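PDB 2PAG: SMI1/KNR4 family protein from Pseudomonas syringae pv. tomato, which is of unknown function but binds calcium and belongs to the SMI1/KNR4 family of the SUKH clan. Local coordinates for residues Y98-E101 with T105-L108; I88-D93 with W125-D130; K43-T48 with L57-V62. All blocks are in the same frame, centred on the assembly; numbering follows the deposited sequence.

Contact 1 and contact 2 share the antiparallel sheet: strand 96-100, paired in contact 1 with strand 106-109, is flanked by strand 88-93, which contact 2 ties to helix 124-132. Their centres lie about 7 Å apart, and Tyr98 O of contact 1 stands 2.7 Å from Ile90 N of contact 2. Contact 3 brings helix 40-49 against the loop that follows it; its centre is about 9 Å from that of contact 2, and Ile90 O approaches Val60 N to 2.9 Å. Calcium sits at the turn end of the hairpin of contact 1, about 13 Å from the side chain of Trp127 in contact 2, while contact 3 lies away from the metal.

Contact 1: residues Y98-E101 with T105-L108; sequences YCVE and TVLL. With CA (calcium ion), chain B.
One face of the Tyr98 ring is covered by Leu108 CD1, which lies 3.8 Å from the ring centroid and only 15° off the ring normal, a CH-pi contact. With chi1 at 176° and chi2 at 61°, Leu108 lays CD1 over the ring of its non-hydrogen-bonded partner. Trp127 and Trp121 also meet this ring, so a large aromatic suits this buried place. Val100 and Val106 put branched, strand-favouring side chains on the same face of the sheet as Tyr98 and Leu108. Between these two pairs, with side chains on the opposite face of the sheet, Cys99 and Leu107 form the hydrogen-bonded pair: Leu107 N reaches Cys99 O at 2.7 Å, and Cys99 N returns the bond to Leu107 O. Glu101 N adds a bond of 2.8 Å to Thr105 O. Beyond it the two side chains run side by side and the same way: Glu101 OE1 binds calcium at 2.1 Å and Thr105 OG1 binds it at 2.4 Å. The carboxylate probably offsets part of the calcium's charge, while the threonine oxygen adds a further ligand. Leu107 CD1 lies 3.6 Å from Glu101 OE2, an apolar flank. Asp103, in the intervening turn, also binds the calcium, making this an antiparallel beta hairpin with a calcium site at its turn.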
loop_
_atom_site.group_PDB
_atom_site.type_symbol
_atom_site.label_atom_id
_atom_site.label_comp_id
_atom_site.label_asym_id
_atom_site.label_seq_id
_atom_site.Cartn_x
_atom_site.Cartn_y
_atom_site.Cartn_z
ATOM N N TYR A 98 7.400 -2.458 -2.491
ATOM C CA TYR A 98 7.056 -3.269 -1.329
ATOM C C TYR A 98 5.736 -3.867 -1.814
ATOM O O TYR A 98 4.837 -3.137 -2.234
ATOM C CB TYR A 98 6.850 -2.385 -0.096
ATOM C CG TYR A 98 8.138 -1.816 0.457
ATOM C CD1 TYR A 98 8.985 -2.596 1.243
ATOM C CD2 TYR A 98 8.508 -0.497 0.201
ATOM C CE1 TYR A 98 10.174 -2.078 1.769
ATOM C CE2 TYR A 98 9.700 0.034 0.723
ATOM C CZ TYR A 98 10.519 -0.764 1.505
ATOM O OH TYR A 98 11.676 -0.241 2.036
ATOM N N CYS A 99 5.641 -5.194 -1.805
ATOM C CA CYS A 99 4.444 -5.882 -2.287
ATOM C C CYS A 99 3.926 -6.871 -1.269
ATOM O O CYS A 99 4.683 -7.373 -0.438
ATOM C CB CYS A 99 4.749 -6.639 -3.577
ATOM S SG CYS A 99 5.557 -5.660 -4.857
ATOM N N VAL A 100 2.642 -7.191 -1.378
ATOM C CA VAL A 100 2.005 -8.097 -0.440
ATOM C C VAL A 100 1.597 -9.429 -1.055
ATOM O O VAL A 100 0.955 -9.479 -2.115
ATOM C CB VAL A 100 0.774 -7.428 0.176
ATOM C CG1 VAL A 100 0.262 -8.242 1.351
ATOM C CG2 VAL A 100 1.138 -6.015 0.624
ATOM N N GLU A 101 1.991 -10.507 -0.379
ATOM C CA GLU A 101 1.668 -11.861 -0.805
ATOM C C GLU A 101 0.204 -12.124 -0.484
ATOM O O GLU A 101 -0.427 -11.371 0.267
ATOM C CB GLU A 101 2.514 -12.888 -0.049
ATOM C CG GLU A 101 3.994 -12.866 -0.323
ATOM C CD GLU A 101 4.653 -14.145 0.161
ATOM O OE1 GLU A 101 4.318 -14.598 1.279
ATOM O OE2 GLU A 101 5.499 -14.698 -0.573
ATOM N N THR A 105 2.149 -11.524 3.800
ATOM C CA THR A 105 3.552 -11.177 3.991
ATOM C C THR A 105 3.932 -10.031 3.057
ATOM O O THR A 105 3.499 -10.001 1.908
ATOM C CB THR A 105 4.476 -12.380 3.692
ATOM O OG1 THR A 105 4.051 -13.514 4.455
ATOM C CG2 THR A 105 5.930 -12.041 4.050
ATOM N N VAL A 106 4.720 -9.083 3.561
ATOM C CA VAL A 106 5.174 -7.957 2.746
ATOM C C VAL A 106 6.603 -8.251 2.319
ATOM O O VAL A 106 7.447 -8.609 3.143
ATOM C CB VAL A 106 5.159 -6.628 3.525
ATOM C CG1 VAL A 106 5.648 -5.500 2.619
ATOM C CG2 VAL A 106 3.746 -6.329 4.013
ATOM N N LEU A 107 6.868 -8.101 1.027
ATOM C CA LEU A 107 8.192 -8.366 0.489
ATOM C C LEU A 107 8.696 -7.132 -0.223
ATOM O O LEU A 107 7.937 -6.209 -0.504
ATOM C CB LEU A 107 8.135 -9.507 -0.528
ATOM C CG LEU A 107 7.426 -10.806 -0.149
ATOM C CD1 LEU A 107 7.400 -11.749 -1.346
ATOM C CD2 LEU A 107 8.143 -11.456 1.019
ATOM N N LEU A 108 9.986 -7.122 -0.521
ATOM C CA LEU A 108 10.559 -6.009 -1.254
ATOM C C LEU A 108 11.065 -6.581 -2.566
ATOM O O LEU A 108 11.892 -7.493 -2.570
ATOM C CB LEU A 108 11.709 -5.379 -0.475
ATOM C CG LEU A 108 12.434 -4.255 -1.216
ATOM C CD1 LEU A 108 11.476 -3.111 -1.537
ATOM C CD2 LEU A 108 13.589 -3.780 -0.349
HETATM CA CA CA B . 3.921 -15.539 3.122
#

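Contact 2: residues I88-D93 with W125-D130; sequences IPICQD and WHWARD
Ile90 and Trp127 approach with their CA atoms still 9.6 Å apart, where the strand turns a corner at Ile90 and meets a helix through side chains alone. Ile90 and Cys91 both face Tyr98 of the adjoining strand, a classic beta bulge, and both send their side chains toward the helix. Trp127 spans most of the distance: a chi1 of 178° extends the indole from the helix to the bulge. The benzo part of the indole does the touching. Cys91 CB rests obliquely against it, 3.5 Å from Trp127 CZ2, while Cys91 SG lies at the edge of the six-membered ring, 5.0 Å from its centroid and 74° off the normal, a sulfur-aromatic contact. Ile90 slides past the indole in the opposite direction and brings its CD1 to 4.0 Å from Trp127 CE3. The beta-branched isoleucine, reaching with its CD1 methyl, and the small, polarisable cysteine thus meet neighbouring parts of one broad ring, in a buried place suited to apolar groups. Tyr98 and Trp121 also meet the indole, Trp121 edge-to-face, and Pro59 touches it from the loop. Trp127 thereby helps to pack helix 124-132 against the sheet, while Phe42 of helix 40-49 touches Ile90.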
loop_
_atom_site.group_PDB
_atom_site.type_symbol
_atom_site.label_atom_id
_atom_site.label_comp_id
_atom_site.label_asym_id
_atom_site.label_seq_id
_atom_site.Cartn_x
_atom_site.Cartn_y
_atom_site.Cartn_z
ATOM N N ILE A 88 0.781 -7.931 -4.771
ATOM C CA ILE A 88 0.123 -6.634 -4.927
ATOM C C ILE A 88 0.943 -5.545 -4.250
ATOM O O ILE A 88 1.150 -5.576 -3.037
ATOM C CB ILE A 88 -1.280 -6.618 -4.292
ATOM C CG1 ILE A 88 -2.139 -7.739 -4.873
ATOM C CG2 ILE A 88 -1.941 -5.263 -4.543
ATOM C CD1 ILE A 88 -3.470 -7.912 -4.161
ATOM N N PRO A 89 1.406 -4.552 -5.020
ATOM C CA PRO A 89 2.203 -3.482 -4.411
ATOM C C PRO A 89 1.480 -2.709 -3.323
ATOM O O PRO A 89 0.294 -2.413 -3.445
ATOM C CB PRO A 89 2.538 -2.579 -5.594
ATOM C CG PRO A 89 2.576 -3.531 -6.738
ATOM C CD PRO A 89 1.382 -4.417 -6.488
ATOM N N ILE A 90 2.196 -2.400 -2.246
ATOM C CA ILE A 90 1.621 -1.592 -1.189
ATOM C C ILE A 90 2.358 -0.255 -1.209
ATOM O O ILE A 90 1.819 0.762 -0.794
ATOM C CB ILE A 90 1.723 -2.265 0.220
ATOM C CG1 ILE A 90 1.162 -1.305 1.270
ATOM C CG2 ILE A 90 3.181 -2.622 0.565
ATOM C CD1 ILE A 90 0.985 -1.920 2.649
ATOM N N CYS A 91 3.589 -0.244 -1.714
ATOM C CA CYS A 91 4.312 1.018 -1.763
ATOM C C CYS A 91 5.508 1.023 -2.696
ATOM O O CYS A 91 6.395 0.184 -2.595
ATOM C CB CYS A 91 4.767 1.419 -0.356
ATOM S SG CYS A 91 5.528 3.059 -0.253
ATOM N N GLN A 92 5.517 1.988 -3.609
ATOM C CA GLN A 92 6.630 2.135 -4.538
ATOM C C GLN A 92 7.781 2.845 -3.814
ATOM O O GLN A 92 7.556 3.677 -2.932
ATOM C CB GLN A 92 6.192 2.972 -5.739
ATOM C CG GLN A 92 7.226 3.046 -6.852
ATOM C CD GLN A 92 6.822 4.004 -7.954
ATOM O OE1 GLN A 92 5.632 4.239 -8.185
ATOM N NE2 GLN A 92 7.816 4.555 -8.659
ATOM N N ASP A 93 9.013 2.502 -4.167
ATOM C CA ASP A 93 10.185 3.147 -3.574
ATOM C C ASP A 93 11.215 3.217 -4.689
ATOM O O ASP A 93 12.060 2.335 -4.821
ATOM C CB ASP A 93 10.730 2.340 -2.391
ATOM C CG ASP A 93 11.856 3.064 -1.656
ATOM O OD1 ASP A 93 12.019 4.289 -1.861
ATOM O OD2 ASP A 93 12.569 2.410 -0.859
ATOM N N TRP A 125 1.004 -4.211 8.719
ATOM C CA TRP A 125 1.137 -3.360 9.892
ATOM C C TRP A 125 2.584 -3.343 10.403
ATOM O O TRP A 125 3.044 -2.328 10.932
ATOM C CB TRP A 125 0.150 -3.801 10.975
ATOM C CG TRP A 125 -1.274 -3.468 10.594
ATOM C CD1 TRP A 125 -2.318 -4.339 10.458
ATOM C CD2 TRP A 125 -1.794 -2.168 10.270
ATOM N NE1 TRP A 125 -3.454 -3.666 10.069
ATOM C CE2 TRP A 125 -3.159 -2.331 9.946
ATOM C CE3 TRP A 125 -1.239 -0.884 10.223
ATOM C CZ2 TRP A 125 -3.978 -1.255 9.580
ATOM C CZ3 TRP A 125 -2.052 0.189 9.858
ATOM C CH2 TRP A 125 -3.409 -0.008 9.542
ATOM N N HIS A 126 3.307 -4.450 10.241
ATOM C CA HIS A 126 4.715 -4.481 10.644
ATOM C C HIS A 126 5.458 -3.530 9.718
ATOM O O HIS A 126 6.344 -2.783 10.138
ATOM C CB HIS A 126 5.317 -5.878 10.482
ATOM C CG HIS A 126 4.925 -6.837 11.555
ATOM N ND1 HIS A 126 3.695 -7.459 11.588
ATOM C CD2 HIS A 126 5.601 -7.281 12.642
ATOM C CE1 HIS A 126 3.631 -8.246 12.646
ATOM N NE2 HIS A 126 4.776 -8.157 13.302
ATOM N N TRP A 127 5.091 -3.572 8.444
ATOM C CA TRP A 127 5.709 -2.706 7.454
ATOM C C TRP A 127 5.398 -1.237 7.760
ATOM O O TRP A 127 6.273 -0.378 7.671
ATOM C CB TRP A 127 5.196 -3.054 6.057
ATOM C CG TRP A 127 5.760 -2.164 4.998
ATOM C CD1 TRP A 127 6.979 -2.280 4.388
ATOM C CD2 TRP A 127 5.175 -0.956 4.500
ATOM N NE1 TRP A 127 7.191 -1.210 3.545
ATOM C CE2 TRP A 127 6.098 -0.385 3.595
ATOM C CE3 TRP A 127 3.961 -0.296 4.734
ATOM C CZ2 TRP A 127 5.842 0.817 2.924
ATOM C CZ3 TRP A 127 3.709 0.897 4.070
ATOM C CH2 TRP A 127 4.648 1.440 3.174
ATOM N N ALA A 128 4.150 -0.951 8.119
ATOM C CA ALA A 128 3.754 0.418 8.422
ATOM C C ALA A 128 4.512 0.957 9.632
ATOM O O ALA A 128 4.950 2.110 9.642
ATOM C CB ALA A 128 2.257 0.478 8.676
ATOM N N ARG A 129 4.667 0.109 10.642
ATOM C CA ARG A 129 5.343 0.489 11.874
ATOM C C ARG A 129 6.855 0.548 11.747
ATOM O O ARG A 129 7.484 1.506 12.197
ATOM C CB ARG A 129 4.989 -0.500 12.985
ATOM C CG ARG A 129 5.598 -0.161 14.337
ATOM C CD ARG A 129 5.420 -1.306 15.310
ATOM N NE ARG A 129 6.235 -2.455 14.936
ATOM C CZ ARG A 129 6.022 -3.691 15.373
ATOM N NH1 ARG A 129 5.016 -3.935 16.203
ATOM N NH2 ARG A 129 6.812 -4.681 14.982
ATOM N N ASP A 130 7.432 -0.469 11.118
ATOM C CA ASP A 130 8.878 -0.556 11.000
ATOM C C ASP A 130 9.522 0.075 9.770
ATOM O O ASP A 130 10.737 0.271 9.740
ATOM C CB ASP A 130 9.300 -2.022 11.142
ATOM C CG ASP A 130 8.758 -2.657 12.422
ATOM O OD1 ASP A 130 8.596 -1.928 13.427
ATOM O OD2 ASP A 130 8.502 -3.882 12.433
#

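Contact 3: residues K43-T48 with L57-V62; sequences KEFLLT and LEPVTV
In Phe45 a chi1 of 169°, with CG opposite the backbone N, swings the ring out from helix 40-49 until CZ stands 4.1 Å from Pro59 CB. Leu46 takes the other common setting, CG anti to the carbonyl carbon (chi1 -66°), with an extended second torsion (chi2 174°), which turns CD2 to Val60 and CD1 to Val62 in the loop of residues 57-62. The proline meets the phenyl ring at the edge, near the ring plane, and the two side chains cross at about a right angle. Next along the helix, the methyls of Leu46 divide their work. Leu46 CD2 lies 3.8 Å from Val60 O and 4.2 Å from Val60 CG2, crossing the valine obliquely, while Leu46 CD1 comes within 4.4 Å of Val62 CG1. A forked leucine suits this place because one side chain can meet two valines of the same loop. Proline and valine suit the loop in turn, offering compact apolar groups without a long side chain to accommodate. On another side of the helix Thr48 OG1 donates a hydrogen bond of 2.8 Å to Glu44 O, one turn back, which occupies the hydroxyl within its own helix. Phe45 also touches Ile90 and Val124, and Val62 touches Ile30 of helix 24-34, so the loop lies between helices and the edge strand 88-93 in the interior of the protein. Every touching residue here is buried and the side-chain contacts are apolar, which implies that helix and loop are joined by dispersion forces and the hydrophobic effect rather than by directional bonds.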
loop_
_atom_site.group_PDB
_atom_site.type_symbol
_atom_site.label_atom_id
_atom_site.label_comp_id
_atom_site.label_asym_id
_atom_site.label_seq_id
_atom_site.Cartn_x
_atom_site.Cartn_y
_atom_site.Cartn_z
ATOM N N LYS A 43 -6.318 -4.885 3.192
ATOM C CA LYS A 43 -7.585 -4.185 3.006
ATOM C C LYS A 43 -7.865 -3.306 4.224
ATOM O O LYS A 43 -8.367 -2.191 4.099
ATOM C CB LYS A 43 -8.706 -5.202 2.816
ATOM C CG LYS A 43 -10.036 -4.611 2.419
ATOM C CD LYS A 43 -10.912 -5.662 1.746
ATOM C CE LYS A 43 -11.127 -6.878 2.641
ATOM N NZ LYS A 43 -11.963 -7.918 1.974
ATOM N N GLU A 44 -7.538 -3.822 5.404
ATOM C CA GLU A 44 -7.730 -3.090 6.650
ATOM C C GLU A 44 -6.872 -1.827 6.634
ATOM O O GLU A 44 -7.315 -0.755 7.036
ATOM C CB GLU A 44 -7.348 -3.988 7.825
ATOM C CG GLU A 44 -7.548 -3.376 9.188
ATOM C CD GLU A 44 -7.267 -4.379 10.275
ATOM O OE1 GLU A 44 -6.126 -4.882 10.324
ATOM O OE2 GLU A 44 -8.189 -4.672 11.067
ATOM N N PHE A 45 -5.641 -1.963 6.154
ATOM C CA PHE A 45 -4.726 -0.837 6.047
ATOM C C PHE A 45 -5.352 0.224 5.126
ATOM O O PHE A 45 -5.436 1.407 5.469
ATOM C CB PHE A 45 -3.401 -1.346 5.468
ATOM C CG PHE A 45 -2.443 -0.266 5.062
ATOM C CD1 PHE A 45 -1.476 0.196 5.953
ATOM C CD2 PHE A 45 -2.472 0.253 3.771
ATOM C CE1 PHE A 45 -0.545 1.155 5.562
ATOM C CE2 PHE A 45 -1.539 1.219 3.364
ATOM C CZ PHE A 45 -0.575 1.667 4.265
ATOM N N LEU A 46 -5.807 -0.200 3.957
ATOM C CA LEU A 46 -6.414 0.742 3.026
ATOM C C LEU A 46 -7.650 1.440 3.604
ATOM O O LEU A 46 -7.873 2.631 3.368
ATOM C CB LEU A 46 -6.784 0.024 1.730
ATOM C CG LEU A 46 -5.598 -0.501 0.916
ATOM C CD1 LEU A 46 -6.109 -1.311 -0.263
ATOM C CD2 LEU A 46 -4.739 0.666 0.433
ATOM N N LEU A 47 -8.443 0.706 4.375
ATOM C CA LEU A 47 -9.663 1.267 4.952
ATOM C C LEU A 47 -9.450 2.135 6.184
ATOM O O LEU A 47 -10.365 2.851 6.598
ATOM C CB LEU A 47 -10.637 0.137 5.302
ATOM C CG LEU A 47 -11.219 -0.654 4.130
ATOM C CD1 LEU A 47 -11.816 -1.965 4.624
ATOM C CD2 LEU A 47 -12.270 0.194 3.417
ATOM N N THR A 48 -8.252 2.091 6.760
ATOM C CA THR A 48 -7.977 2.849 7.976
ATOM C C THR A 48 -6.905 3.930 7.927
ATOM O O THR A 48 -6.975 4.898 8.686
ATOM C CB THR A 48 -7.609 1.896 9.126
ATOM O OG1 THR A 48 -6.396 1.200 8.812
ATOM C CG2 THR A 48 -8.703 0.887 9.326
ATOM N N LEU A 57 7.805 8.116 2.127
ATOM C CA LEU A 57 7.148 7.067 1.350
ATOM C C LEU A 57 5.674 7.399 1.173
ATOM O O LEU A 57 5.031 7.912 2.083
ATOM C CB LEU A 57 7.286 5.710 2.048
ATOM C CG LEU A 57 8.690 5.091 2.062
ATOM C CD1 LEU A 57 8.706 3.870 2.950
ATOM C CD2 LEU A 57 9.107 4.724 0.653
ATOM N N GLU A 58 5.152 7.117 -0.017
ATOM C CA GLU A 58 3.750 7.365 -0.318
ATOM C C GLU A 58 3.118 6.040 -0.730
ATOM O O GLU A 58 3.190 5.632 -1.892
ATOM C CB GLU A 58 3.611 8.367 -1.457
ATOM C CG GLU A 58 4.100 9.757 -1.142
ATOM C CD GLU A 58 3.939 10.681 -2.330
ATOM O OE1 GLU A 58 4.735 10.564 -3.280
ATOM O OE2 GLU A 58 3.002 11.507 -2.321
ATOM N N PRO A 59 2.490 5.345 0.224
ATOM C CA PRO A 59 1.864 4.064 -0.100
ATOM C C PRO A 59 0.708 4.190 -1.092
ATOM O O PRO A 59 0.224 5.288 -1.386
ATOM C CB PRO A 59 1.406 3.548 1.266
ATOM C CG PRO A 59 2.311 4.258 2.235
ATOM C CD PRO A 59 2.363 5.637 1.658
ATOM N N VAL A 60 0.265 3.049 -1.601
ATOM C CA VAL A 60 -0.820 3.038 -2.565
ATOM C C VAL A 60 -2.148 3.522 -1.996
ATOM O O VAL A 60 -2.413 3.438 -0.782
ATOM C CB VAL A 60 -1.021 1.634 -3.177
ATOM C CG1 VAL A 60 0.242 1.201 -3.915
ATOM C CG2 VAL A 60 -1.386 0.630 -2.095
ATOM N N THR A 61 -2.967 4.053 -2.897
ATOM C CA THR A 61 -4.283 4.580 -2.569
ATOM C C THR A 61 -5.292 4.070 -3.596
ATOM O O THR A 61 -4.914 3.521 -4.629
ATOM C CB THR A 61 -4.277 6.119 -2.598
ATOM O OG1 THR A 61 -3.838 6.578 -3.888
ATOM C CG2 THR A 61 -3.348 6.660 -1.522
ATOM N N VAL A 62 -6.577 4.253 -3.317
ATOM C CA VAL A 62 -7.594 3.786 -4.248
ATOM C C VAL A 62 -8.723 4.776 -4.513
ATOM O O VAL A 62 -9.670 4.445 -5.225
ATOM C CB VAL A 62 -8.243 2.472 -3.746
ATOM C CG1 VAL A 62 -7.182 1.398 -3.556
ATOM C CG2 VAL A 62 -8.990 2.725 -2.441
#